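Local structure of diaminobutyrate-pyruvate transaminase and L-2,4-diaminobutyrate decarboxylase (Vibrio parahaemolyticus, 2QMA) at residues 294-299 / 323-328; 425-430 / 470-475; 441-446 / 457-462. The protein is a two-part enzyme that probably couples a transaminase with this C-terminal, pyridoxal phosphate-dependent domain, which probably decarboxylates L-2,4-diaminobutyrate. All coordinates share one frame; numbering follows the deposited sequence.

Interaction 1: 294-299 / 323-328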
loop_
_atom_site.group_PDB
_atom_site.type_symbol
_atom_site.label_atom_id
_atom_site.label_comp_id
_atom_site.label_asym_id
_atom_site.label_seq_id
_atom_site.Cartn_x
_atom_site.Cartn_y
_atom_site.Cartn_z
ATOM N N ASP A 294 15.049 3.799 -11.862
ATOM C CA ASP A 294 13.675 4.166 -11.606
ATOM C C ASP A 294 12.877 3.983 -12.922
ATOM O O ASP A 294 12.810 4.896 -13.788
ATOM C CB ASP A 294 13.574 5.602 -11.059
ATOM C CG ASP A 294 12.113 6.038 -10.754
ATOM O OD1 ASP A 294 11.166 5.262 -11.021
ATOM O OD2 ASP A 294 11.923 7.185 -10.265
ATOM N N GLY A 295 12.246 2.826 -13.081
ATOM C CA GLY A 295 11.479 2.643 -14.300
ATOM C C GLY A 295 9.997 2.724 -14.102
ATOM O O GLY A 295 9.267 2.075 -14.840
ATOM N N ALA A 296 9.568 3.529 -13.128
ATOM C CA ALA A 296 8.151 3.638 -12.769
ATOM C C ALA A 296 7.321 3.950 -14.020
ATOM O O ALA A 296 6.321 3.275 -14.255
ATOM C CB ALA A 296 7.927 4.653 -11.617
ATOM N N TYR A 297 7.779 4.894 -14.843
ATOM C CA TYR A 297 7.155 5.219 -16.112
ATOM C C TYR A 297 7.546 4.286 -17.295
ATOM O O TYR A 297 6.731 3.483 -17.754
ATOM C CB TYR A 297 7.402 6.704 -16.414
ATOM C CG TYR A 297 6.771 7.288 -17.684
ATOM C CD1 TYR A 297 5.835 6.563 -18.474
ATOM C CD2 TYR A 297 7.090 8.602 -18.073
ATOM C CE1 TYR A 297 5.262 7.147 -19.647
ATOM C CE2 TYR A 297 6.524 9.184 -19.222
ATOM C CZ TYR A 297 5.628 8.452 -20.004
ATOM O OH TYR A 297 5.118 9.087 -21.103
ATOM N N GLY A 298 8.797 4.357 -17.749
ATOM C CA GLY A 298 9.223 3.721 -18.998
ATOM C C GLY A 298 9.681 2.277 -18.891
ATOM O O GLY A 298 10.060 1.653 -19.891
ATOM N N GLY A 299 9.630 1.727 -17.683
ATOM C CA GLY A 299 9.935 0.310 -17.481
ATOM C C GLY A 299 9.059 -0.558 -18.367
ATOM O O GLY A 299 9.519 -1.592 -18.832
ATOM N N PHE A 323 3.375 -0.951 -12.147
ATOM C CA PHE A 323 2.344 -1.501 -13.018
ATOM C C PHE A 323 1.106 -0.610 -13.104
ATOM O O PHE A 323 0.362 -0.679 -14.082
ATOM C CB PHE A 323 1.944 -2.887 -12.549
ATOM C CG PHE A 323 3.092 -3.847 -12.467
ATOM C CD1 PHE A 323 3.639 -4.379 -13.622
ATOM C CD2 PHE A 323 3.634 -4.189 -11.226
ATOM C CE1 PHE A 323 4.713 -5.252 -13.556
ATOM C CE2 PHE A 323 4.701 -5.046 -11.128
ATOM C CZ PHE A 323 5.249 -5.596 -12.291
ATOM N N HIS A 324 0.893 0.223 -12.085
ATOM C CA HIS A 324 -0.251 1.085 -12.090
ATOM C C HIS A 324 0.008 2.355 -12.855
ATOM O O HIS A 324 -0.760 3.295 -12.763
ATOM C CB HIS A 324 -0.816 1.349 -10.674
ATOM C CG HIS A 324 0.172 1.922 -9.711
ATOM N ND1 HIS A 324 0.743 3.170 -9.867
ATOM C CD2 HIS A 324 0.634 1.444 -8.535
ATOM C CE1 HIS A 324 1.529 3.428 -8.837
ATOM N NE2 HIS A 324 1.490 2.391 -8.020
ATOM N N LYS A 325 1.105 2.387 -13.602
ATOM C CA LYS A 325 1.291 3.424 -14.596
ATOM C C LYS A 325 1.005 2.814 -15.997
ATOM O O LYS A 325 -0.165 2.537 -16.347
ATOM C CB LYS A 325 2.670 4.112 -14.460
ATOM C CG LYS A 325 2.768 5.032 -13.223
ATOM C CD LYS A 325 4.183 5.534 -12.989
ATOM C CE LYS A 325 4.252 6.719 -12.053
ATOM N NZ LYS A 325 4.045 6.492 -10.599
ATOM N N LEU A 326 2.045 2.568 -16.782
ATOM C CA LEU A 326 1.841 2.219 -18.173
ATOM C C LEU A 326 1.426 0.758 -18.382
ATOM O O LEU A 326 1.036 0.367 -19.487
ATOM C CB LEU A 326 3.130 2.538 -18.932
ATOM C CG LEU A 326 3.209 2.880 -20.408
ATOM C CD1 LEU A 326 2.127 3.830 -20.925
ATOM C CD2 LEU A 326 4.667 3.355 -20.721
ATOM N N PHE A 327 1.477 -0.057 -17.330
ATOM C CA PHE A 327 0.908 -1.427 -17.422
ATOM C C PHE A 327 -0.616 -1.482 -17.155
ATOM O O PHE A 327 -1.233 -2.559 -17.202
ATOM C CB PHE A 327 1.568 -2.370 -16.432
ATOM C CG PHE A 327 3.013 -2.757 -16.752
ATOM C CD1 PHE A 327 3.317 -3.996 -17.340
ATOM C CD2 PHE A 327 4.072 -1.929 -16.349
ATOM C CE1 PHE A 327 4.660 -4.386 -17.563
ATOM C CE2 PHE A 327 5.385 -2.290 -16.576
ATOM C CZ PHE A 327 5.689 -3.533 -17.171
ATOM N N TYR A 328 -1.204 -0.325 -16.860
ATOM C CA TYR A 328 -2.667 -0.174 -16.682
ATOM C C TYR A 328 -3.323 -0.910 -15.510
ATOM O O TYR A 328 -4.550 -1.065 -15.477
ATOM C CB TYR A 328 -3.368 -0.608 -17.967
ATOM C CG TYR A 328 -2.825 0.080 -19.194
ATOM C CD1 TYR A 328 -3.012 1.457 -19.385
ATOM C CD2 TYR A 328 -2.213 -0.660 -20.212
ATOM C CE1 TYR A 328 -2.558 2.099 -20.544
ATOM C CE2 TYR A 328 -1.758 -0.013 -21.409
ATOM C CZ TYR A 328 -1.928 1.368 -21.538
ATOM O OH TYR A 328 -1.483 2.010 -22.666
HETATM O O HOH W 1 4.860 2.023 -16.139
#
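The aliphatic stem of K325 lies against the backbone of A296, and this van der Waals packing of the stem on a backbone carbonyl and a methyl group carries much of the contact. Its nearest atom is CD, 3.4 Å from A296 O, and the same CD lies 4.1 Å from A296 CB. The stem runs nearly straight until chi4 (74°), which turns NZ aside; NZ forms a salt bridge with D322 at the end of the preceding strand. Next along the chain, L326 brings its CD2 branch to Y297, 3.6 Å from the carbonyl O and 4.0 Å from ring atom CE1. The two side chains cross obliquely. The Y297 hydroxyl, at the far end of the ring, is hydrogen-bonded to S425. Further along the turn, F327 sets CE2 near the carbonyl carbon of G299, while F323 CD1 sits over the centre of the F327 ring.

The polar link between the segments is a water. It accepts from L326 N at 2.9 Å and also lies 2.7 Å from A296 O, with Y297 O similarly close, so it bridges two consecutive carbonyls and one amide where the backbones do not bond directly.

Each segment is also braced internally. D294 OD1 accepts from A296 N at 3.2 Å, an Asx turn; D294 OD2 is held by N171. In segment 323-328, Y328 N bonds to K325 O, closing a type I turn from K325 to Y328.

D294 ends strand 290-295, with A296 just after it, and K325 follows the neighbouring parallel strand 318-322. This pairing is a hallmark of fold-type I pyridoxal phosphate enzymes: as in relatives, D294 probably meets the pyridine nitrogen and K325, here without cofactor attached, probably forms the Schiff base.

Interaction 2: 425-430 / 470-475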
loop_
_atom_site.group_PDB
_atom_site.type_symbol
_atom_site.label_atom_id
_atom_site.label_comp_id
_atom_site.label_asym_id
_atom_site.label_seq_id
_atom_site.Cartn_x
_atom_site.Cartn_y
_atom_site.Cartn_z
ATOM N N SER A 425 5.631 9.209 -24.038
ATOM C CA SER A 425 4.213 9.500 -24.351
ATOM C C SER A 425 3.706 10.828 -23.783
ATOM O O SER A 425 2.467 11.043 -23.679
ATOM C CB SER A 425 3.309 8.316 -23.970
ATOM O OG SER A 425 3.075 8.227 -22.570
ATOM N N THR A 426 4.640 11.724 -23.430
ATOM C CA THR A 426 4.258 13.072 -22.996
ATOM C C THR A 426 4.432 14.104 -24.129
ATOM O O THR A 426 5.302 13.961 -25.023
ATOM C CB THR A 426 5.030 13.579 -21.706
ATOM O OG1 THR A 426 6.424 13.757 -22.005
ATOM C CG2 THR A 426 4.868 12.619 -20.534
ATOM N N VAL A 427 3.615 15.158 -24.073
ATOM C CA VAL A 427 3.760 16.265 -24.993
ATOM C C VAL A 427 3.738 17.565 -24.184
ATOM O O VAL A 427 2.863 17.766 -23.371
ATOM C CB VAL A 427 2.646 16.256 -26.064
ATOM C CG1 VAL A 427 2.739 17.494 -26.981
ATOM C CG2 VAL A 427 2.730 14.995 -26.902
ATOM N N LEU A 428 4.707 18.439 -24.454
ATOM C CA LEU A 428 4.884 19.685 -23.733
ATOM C C LEU A 428 4.712 20.858 -24.690
ATOM O O LEU A 428 5.400 20.962 -25.715
ATOM C CB LEU A 428 6.261 19.720 -23.029
ATOM C CG LEU A 428 6.538 18.625 -21.986
ATOM C CD1 LEU A 428 7.974 18.637 -21.460
ATOM C CD2 LEU A 428 5.553 18.667 -20.783
ATOM N N PHE A 429 3.756 21.728 -24.364
ATOM C CA PHE A 429 3.346 22.785 -25.275
ATOM C C PHE A 429 2.602 23.857 -24.517
ATOM O O PHE A 429 2.383 23.738 -23.335
ATOM C CB PHE A 429 2.442 22.192 -26.362
ATOM C CG PHE A 429 1.063 21.821 -25.870
ATOM C CD1 PHE A 429 -0.042 22.645 -26.153
ATOM C CD2 PHE A 429 0.859 20.660 -25.135
ATOM C CE1 PHE A 429 -1.331 22.313 -25.712
ATOM C CE2 PHE A 429 -0.430 20.301 -24.699
ATOM C CZ PHE A 429 -1.521 21.140 -24.986
ATOM N N ARG A 430 2.216 24.914 -25.206
ATOM C CA ARG A 430 1.492 25.979 -24.547
ATOM C C ARG A 430 0.615 26.639 -25.574
ATOM O O ARG A 430 0.890 26.521 -26.770
ATOM C CB ARG A 430 2.462 26.983 -23.915
ATOM C CG ARG A 430 3.337 27.740 -24.889
ATOM C CD ARG A 430 4.056 28.815 -24.124
ATOM N NE ARG A 430 5.065 29.514 -24.906
ATOM C CZ ARG A 430 5.917 30.394 -24.383
ATOM N NH1 ARG A 430 5.873 30.677 -23.083
ATOM N NH2 ARG A 430 6.822 30.984 -25.152
ATOM N N PHE A 470 0.305 16.899 -21.845
ATOM C CA PHE A 470 -0.453 15.690 -22.083
ATOM C C PHE A 470 0.480 14.545 -21.641
ATOM O O PHE A 470 1.643 14.460 -22.092
ATOM C CB PHE A 470 -0.730 15.445 -23.589
ATOM C CG PHE A 470 -1.643 16.443 -24.288
ATOM C CD1 PHE A 470 -2.525 17.284 -23.604
ATOM C CD2 PHE A 470 -1.666 16.457 -25.687
ATOM C CE1 PHE A 470 -3.400 18.173 -24.338
ATOM C CE2 PHE A 470 -2.528 17.311 -26.408
ATOM C CZ PHE A 470 -3.376 18.180 -25.730
ATOM N N THR A 471 -0.055 13.653 -20.819
ATOM C CA THR A 471 0.509 12.330 -20.591
ATOM C C THR A 471 -0.406 11.311 -21.258
ATOM O O THR A 471 -1.492 10.962 -20.731
ATOM C CB THR A 471 0.680 12.074 -19.085
ATOM O OG1 THR A 471 1.528 13.103 -18.565
ATOM C CG2 THR A 471 1.366 10.711 -18.834
ATOM N N ILE A 472 -0.031 10.913 -22.467
ATOM C CA ILE A 472 -0.875 10.003 -23.244
ATOM C C ILE A 472 -0.728 8.552 -22.770
ATOM O O ILE A 472 0.348 7.935 -22.882
ATOM C CB ILE A 472 -0.603 10.088 -24.764
ATOM C CG1 ILE A 472 -0.603 11.553 -25.238
ATOM C CG2 ILE A 472 -1.654 9.223 -25.530
ATOM C CD1 ILE A 472 0.123 11.786 -26.606
ATOM N N LEU A 473 -1.799 8.007 -22.217
ATOM C CA LEU A 473 -1.736 6.636 -21.715
ATOM C C LEU A 473 -2.747 5.743 -22.365
ATOM O O LEU A 473 -2.452 4.606 -22.688
ATOM C CB LEU A 473 -1.908 6.552 -20.197
ATOM C CG LEU A 473 -0.840 7.140 -19.256
ATOM C CD1 LEU A 473 -1.196 6.885 -17.776
ATOM C CD2 LEU A 473 0.587 6.640 -19.594
ATOM N N ASN A 474 -3.961 6.251 -22.522
ATOM C CA ASN A 474 -5.041 5.460 -23.104
ATOM C C ASN A 474 -4.651 5.087 -24.555
ATOM O O ASN A 474 -4.387 5.981 -25.369
ATOM C CB ASN A 474 -6.333 6.263 -23.052
ATOM C CG ASN A 474 -7.544 5.475 -23.496
ATOM O OD1 ASN A 474 -7.441 4.482 -24.231
ATOM N ND2 ASN A 474 -8.720 5.922 -23.059
ATOM N N PRO A 475 -4.572 3.768 -24.862
ATOM C CA PRO A 475 -4.133 3.359 -26.204
ATOM C C PRO A 475 -5.262 3.400 -27.239
ATOM O O PRO A 475 -5.068 3.005 -28.400
ATOM C CB PRO A 475 -3.588 1.939 -25.967
ATOM C CG PRO A 475 -4.480 1.387 -24.850
ATOM C CD PRO A 475 -4.877 2.605 -24.008
#
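Chi1 sets F429 CG between its backbone N and carbonyl carbon (73°) and F470 CG beside the backbone N (-66°), and from these positions the two rings meet. Both belong to an antiparallel strand pair, 426-431 with 465-471, central to the four-stranded sheet of the C-terminal small domain. The rings form an edge-to-face stack with centroids 4.8 Å apart and planes at 62°. F429 directs its CE2–CZ edge at F470, and CE2 stands 3.6 Å above the F470 plane, over the ring centre.

The backbone evidence for pairing is clear. V427 and F470 are a hydrogen-bonded pair, V427 N to F470 O at 2.9 Å and F470 N to V427 O at 3.1 Å. T426 and T471 form the adjoining non-hydrogen-bonded pair; their side chains run side by side on the other face of the sheet, and their hydroxyls bond elsewhere, to the backbone oxygens of D270 and A105. F470 O also receives a CA-H...O contact from T426 CA, so two neighbouring donors share it.

On the face bearing V427 and F470, V427 CG2 meets I472 CD1 at 4.1 Å. Helix 479-495 packs against this side through L485, L486 and I489, and T403 of helix 389-411 touches V427.

Beyond the last bridge, S425 and I472 remain joined by two bonds. I472 N donates to S425 O at 2.8 Å, and S425 OG, which Y297 OH also meets, donates to I472 O, likewise at 2.8 Å.

Interaction 3: 441-446 / 457-462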
loop_
_atom_site.group_PDB
_atom_site.type_symbol
_atom_site.label_atom_id
_atom_site.label_comp_id
_atom_site.label_asym_id
_atom_site.label_seq_id
_atom_site.Cartn_x
_atom_site.Cartn_y
_atom_site.Cartn_z
ATOM N N LEU A 441 -1.649 33.154 -19.097
ATOM C CA LEU A 441 -2.706 32.565 -19.916
ATOM C C LEU A 441 -2.749 31.057 -19.729
ATOM O O LEU A 441 -3.797 30.491 -19.452
ATOM C CB LEU A 441 -2.507 32.925 -21.396
ATOM C CG LEU A 441 -3.284 32.125 -22.442
ATOM C CD1 LEU A 441 -4.785 32.390 -22.301
ATOM C CD2 LEU A 441 -2.811 32.402 -23.865
ATOM N N ASN A 442 -1.591 30.411 -19.839
ATOM C CA ASN A 442 -1.546 28.954 -19.714
ATOM C C ASN A 442 -1.822 28.425 -18.307
ATOM O O ASN A 442 -2.453 27.371 -18.137
ATOM C CB ASN A 442 -0.247 28.397 -20.309
ATOM C CG ASN A 442 -0.233 28.483 -21.807
ATOM O OD1 ASN A 442 -0.758 27.596 -22.496
ATOM N ND2 ASN A 442 0.369 29.554 -22.339
ATOM N N LYS A 443 -1.388 29.157 -17.287
ATOM C CA LYS A 443 -1.811 28.831 -15.924
ATOM C C LYS A 443 -3.330 28.886 -15.741
ATOM O O LYS A 443 -3.938 27.971 -15.168
ATOM C CB LYS A 443 -1.129 29.743 -14.908
ATOM C CG LYS A 443 0.277 29.302 -14.617
ATOM C CD LYS A 443 0.615 29.534 -13.157
ATOM C CE LYS A 443 1.481 30.753 -13.010
ATOM N NZ LYS A 443 2.713 30.676 -13.850
ATOM N N ALA A 444 -3.940 29.955 -16.234
ATOM C CA ALA A 444 -5.349 30.161 -16.029
ATOM C C ALA A 444 -6.145 29.110 -16.826
ATOM O O ALA A 444 -7.076 28.508 -16.296
ATOM C CB ALA A 444 -5.734 31.577 -16.405
ATOM N N LEU A 445 -5.737 28.834 -18.067
ATOM C CA LEU A 445 -6.503 27.871 -18.834
ATOM C C LEU A 445 -6.399 26.449 -18.263
ATOM O O LEU A 445 -7.391 25.719 -18.266
ATOM C CB LEU A 445 -6.213 27.954 -20.337
ATOM C CG LEU A 445 -5.109 27.213 -21.039
ATOM C CD1 LEU A 445 -5.476 25.717 -21.142
ATOM C CD2 LEU A 445 -4.938 27.851 -22.422
ATOM N N ARG A 446 -5.244 26.085 -17.712
ATOM C CA ARG A 446 -5.148 24.778 -17.085
ATOM C C ARG A 446 -6.116 24.592 -15.906
ATOM O O ARG A 446 -6.821 23.589 -15.835
ATOM C CB ARG A 446 -3.729 24.433 -16.665
ATOM C CG ARG A 446 -3.658 22.998 -16.238
ATOM C CD ARG A 446 -2.974 22.930 -14.953
ATOM N NE ARG A 446 -3.518 21.976 -13.999
ATOM C CZ ARG A 446 -3.823 22.303 -12.750
ATOM N NH1 ARG A 446 -3.664 23.554 -12.327
ATOM N NH2 ARG A 446 -4.289 21.382 -11.926
ATOM N N LEU A 457 -5.409 18.537 -17.504
ATOM C CA LEU A 457 -4.157 18.792 -18.210
ATOM C C LEU A 457 -3.018 18.941 -17.217
ATOM O O LEU A 457 -3.230 19.409 -16.103
ATOM C CB LEU A 457 -4.248 20.090 -19.008
ATOM C CG LEU A 457 -5.317 20.103 -20.095
ATOM C CD1 LEU A 457 -5.406 21.472 -20.757
ATOM C CD2 LEU A 457 -5.065 18.955 -21.109
ATOM N N GLY A 458 -1.822 18.546 -17.625
ATOM C CA GLY A 458 -0.636 18.701 -16.755
ATOM C C GLY A 458 -0.073 20.114 -16.902
ATOM O O GLY A 458 -0.349 20.789 -17.887
ATOM N N GLU A 459 0.713 20.579 -15.930
ATOM C CA GLU A 459 1.387 21.856 -16.122
ATOM C C GLU A 459 2.759 21.785 -15.527
ATOM O O GLU A 459 2.941 21.246 -14.440
ATOM C CB GLU A 459 0.570 23.077 -15.624
ATOM C CG GLU A 459 0.883 23.621 -14.253
ATOM C CD GLU A 459 0.211 24.975 -13.995
ATOM O OE1 GLU A 459 0.924 26.014 -13.953
ATOM O OE2 GLU A 459 -1.031 25.003 -13.864
ATOM N N THR A 460 3.746 22.254 -16.272
ATOM C CA THR A 460 5.095 22.231 -15.743
ATOM C C THR A 460 5.886 23.461 -16.184
ATOM O O THR A 460 5.310 24.434 -16.661
ATOM C CB THR A 460 5.793 20.895 -16.043
ATOM O OG1 THR A 460 6.980 20.783 -15.241
ATOM C CG2 THR A 460 6.107 20.727 -17.569
ATOM N N ILE A 461 7.192 23.452 -15.956
ATOM C CA ILE A 461 8.017 24.546 -16.412
ATOM C C ILE A 461 9.083 24.024 -17.373
ATOM O O ILE A 461 9.780 23.060 -17.085
ATOM C CB ILE A 461 8.600 25.341 -15.232
ATOM C CG1 ILE A 461 7.465 25.944 -14.388
ATOM C CG2 ILE A 461 9.542 26.436 -15.744
ATOM C CD1 ILE A 461 7.572 25.577 -12.909
ATOM N N VAL A 462 9.184 24.645 -18.537
ATOM C CA VAL A 462 10.125 24.171 -19.554
ATOM C C VAL A 462 10.875 25.385 -20.024
ATOM O O VAL A 462 10.280 26.263 -20.649
ATOM C CB VAL A 462 9.400 23.524 -20.765
ATOM C CG1 VAL A 462 10.403 22.834 -21.678
ATOM C CG2 VAL A 462 8.350 22.538 -20.306
HETATM O O HOH W 2 -2.640 26.711 -13.109
HETATM O O HOH W 3 -6.694 21.035 -16.809
HETATM O O HOH W 4 -5.066 19.474 -13.768
#
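R446 reaches from helix 438-452 across to L457 and E459 of segment 457-462. Its CB lies 3.9 Å from E459 OE2. CG, anti to the backbone N (chi1 -171°), passes L457, 3.6 Å from the carbonyl O. CD packs tightly against the carboxylate, with E459 OE2 only 3.0 Å away. At NE the contact turns polar: L457 O accepts a weak hydrogen bond of 3.3 Å at the edge of the guanidinium. NH1 gives E459 OE2 a weak hydrogen bond of 3.4 Å, part of a salt bridge, the guanidinium and carboxylate planes being 66° apart. NH2 donates to a water that in turn donates to L457 O, and it forms a long, weak ion pair with D133 of the second subunit.

Beside it, K443 CG touches E459 OE1, and a further water donates to both K443 O and E459 OE2. L445 CD1 and L457 CD1 meet on the buried side. The axes of 441-446 and 458-462 run nearly antiparallel, at 157° and 9.4 Å apart. Apolar stems, long, weak polar bonds and water bridges join them; waters on E459 OE2 and R446 NH2 probably screen the charges, so the ion pair would contribute less than a close, straight one.

How the interactions relate
Interactions 1 and 2 touch directly, joining the cofactor-site loops to the small-domain sheet. Y297 OH and S425 OG are 2.7 Å apart and Y328 OH and L473 O 2.8 Å, both probable hydrogen bonds, while L326 CD1 packs on L473 CD2 at 3.5 Å. The side chain of L473 lies about 6 Å, nearest atoms, from that of K325, the predicted cofactor lysine. Interaction 3 is nested within the chain loop closed by interaction 2 and shares its sheet: F470 CE1 lies 3.7 Å from L457 CD2. Interactions 1 and 3 do not touch, their centres being about 24 Å apart and their nearest atoms about 12 Å, with interaction 2 in contact with both.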